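Local coordinates for phenylalanyl-tRNA synthetase beta chain (Pyrococcus horikoshii, PDB 2CXI), which forms part of the tetrameric enzyme that attaches L-phenylalanine to tRNA(Phe) at the expense of ATP, and carries its amino acid-editing domain, at the interface of chains A and B. Numbering follows the deposited sequence. Chains: chain A/B, Phenylalanyl-tRNA synthetase beta chain.

The interface of chains A and B. Residues chain A 289, 293, 335-336; chain B 292-295, 343.
The same leucine from both chains makes the apolar centre: A:Leu293 and B:Leu293 cross obliquely, methyl CD1 of one lying 3.8 Å from CD1 of the other. Beside them stands the ring of A:Tyr289, its CG anti to the backbone N (chi1 178°). Within its own chain the ring is held between two aliphatic groups, CB of A:Ala335 over one face and CG of A:Leu293 over the opposite face, each towards the rim, which should limit its rotation. What it offers chain B is an edge: the CD2–CE2 edge runs along the main chain at the end of B-chain helix 287-294, CE2 lying 3.7 Å from CA of B:Gly295, with the carbonyl carbon of B:Leu293 in the ring plane. The phenolic OH gives a long hydrogen bond, 3.2 Å, to O of B:Leu293, meeting it from above the carbonyl plane at a C=O...O angle of 150°. An alanine in place of A:Tyr289 would remove this ring and hydroxyl, and would probably loosen the packing against the B-chain helix end.

Further out, water takes over. The backbone carbonyl O of B:Ser294 holds two waters, each at 2.8 Å; one bridges to OH of A:Tyr289 and to the backbone N of A:Arg336, the other to N of A:Ala335, 2.9 Å away and nearly straight (171° at H). The first turn of A-chain helix 335-347 is thus tied to the B chain through its amides. At the rim A:Arg336, extended from CG to NE, meets B:Leu343 tip to tip, CD1 resting over one guanidinium face, 3.6 Å from NH1. This small, partly hydrated patch joins the B5 regions of two beta-chain fragments; it may reflect crystal packing rather than the contacts of the alpha2-beta2 enzyme.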
loop_
_atom_site.group_PDB
_atom_site.type_symbol
_atom_site.label_atom_id
_atom_site.label_comp_id
_atom_site.label_asym_id
_atom_site.label_seq_id
_atom_site.Cartn_x
_atom_site.Cartn_y
_atom_site.Cartn_z
ATOM N N TYR A 289 -24.252 30.180 4.641
ATOM C CA TYR A 289 -23.741 29.198 3.659
ATOM C C TYR A 289 -24.862 28.671 2.724
ATOM O O TYR A 289 -24.701 28.644 1.510
ATOM C CB TYR A 289 -23.059 28.019 4.373
ATOM C CG TYR A 289 -22.559 26.950 3.415
ATOM C CD1 TYR A 289 -23.372 25.855 3.067
ATOM C CD2 TYR A 289 -21.301 27.054 2.832
ATOM C CE1 TYR A 289 -22.921 24.883 2.181
ATOM C CE2 TYR A 289 -20.830 26.062 1.942
ATOM C CZ TYR A 289 -21.647 24.983 1.642
ATOM O OH TYR A 289 -21.199 24.023 0.760
ATOM N N LEU A 293 -24.715 29.544 -1.396
ATOM C CA LEU A 293 -24.542 28.466 -2.379
ATOM C C LEU A 293 -25.843 28.139 -3.116
ATOM O O LEU A 293 -25.801 27.778 -4.296
ATOM C CB LEU A 293 -23.997 27.221 -1.675
ATOM C CG LEU A 293 -22.501 26.999 -1.450
ATOM C CD1 LEU A 293 -21.855 26.476 -2.683
ATOM C CD2 LEU A 293 -21.736 28.230 -0.926
ATOM N N ALA A 335 -20.663 20.511 4.448
ATOM C CA ALA A 335 -21.740 21.506 4.452
ATOM C C ALA A 335 -22.613 21.401 3.208
ATOM O O ALA A 335 -23.810 21.592 3.278
ATOM C CB ALA A 335 -21.171 22.937 4.604
ATOM N N ARG A 336 -22.004 21.076 2.070
ATOM C CA ARG A 336 -22.759 20.957 0.831
ATOM C C ARG A 336 -23.795 19.820 0.873
ATOM O O ARG A 336 -24.793 19.854 0.140
ATOM C CB ARG A 336 -21.808 20.776 -0.360
ATOM C CG ARG A 336 -21.079 19.427 -0.434
ATOM C CD ARG A 336 -20.186 19.356 -1.654
ATOM N NE ARG A 336 -19.379 18.133 -1.733
ATOM C CZ ARG A 336 -18.427 17.940 -2.651
ATOM N NH1 ARG A 336 -18.158 18.880 -3.579
ATOM N NH2 ARG A 336 -17.731 16.820 -2.633
ATOM N N LYS B 292 -15.248 29.883 1.389
ATOM C CA LYS B 292 -16.665 30.196 1.211
ATOM C C LYS B 292 -17.417 28.990 0.679
ATOM O O LYS B 292 -18.456 28.592 1.239
ATOM C CB LYS B 292 -16.859 31.390 0.259
ATOM C CG LYS B 292 -18.339 31.944 0.172
ATOM C CD LYS B 292 -18.819 32.579 1.528
ATOM C CE LYS B 292 -18.234 33.983 1.763
ATOM N NZ LYS B 292 -18.264 34.367 3.235
ATOM N N LEU B 293 -16.906 28.395 -0.402
ATOM C CA LEU B 293 -17.590 27.251 -0.988
ATOM C C LEU B 293 -17.498 25.968 -0.162
ATOM O O LEU B 293 -18.396 25.129 -0.218
ATOM C CB LEU B 293 -17.105 27.000 -2.406
ATOM C CG LEU B 293 -17.411 27.933 -3.593
ATOM C CD1 LEU B 293 -18.597 27.362 -4.362
ATOM C CD2 LEU B 293 -17.553 29.450 -3.273
ATOM N N SER B 294 -16.434 25.794 0.610
ATOM C CA SER B 294 -16.328 24.583 1.440
ATOM C C SER B 294 -17.228 24.639 2.685
ATOM O O SER B 294 -17.728 23.616 3.137
ATOM C CB SER B 294 -14.886 24.327 1.864
ATOM O OG SER B 294 -14.422 25.368 2.722
ATOM N N GLY B 295 -17.415 25.852 3.216
ATOM C CA GLY B 295 -18.099 26.061 4.494
ATOM C C GLY B 295 -17.166 25.715 5.638
ATOM O O GLY B 295 -17.593 25.529 6.773
ATOM N N LEU B 343 -11.699 19.321 -0.093
ATOM C CA LEU B 343 -12.709 18.516 0.600
ATOM C C LEU B 343 -12.234 17.080 0.731
ATOM O O LEU B 343 -12.370 16.476 1.798
ATOM C CB LEU B 343 -14.082 18.585 -0.113
ATOM C CG LEU B 343 -14.714 19.976 -0.127
ATOM C CD1 LEU B 343 -15.883 20.134 -1.098
ATOM C CD2 LEU B 343 -15.137 20.315 1.331
HETATM O O HOH W 1 -19.106 21.681 1.591
HETATM O O HOH W 2 -17.965 21.538 5.013
#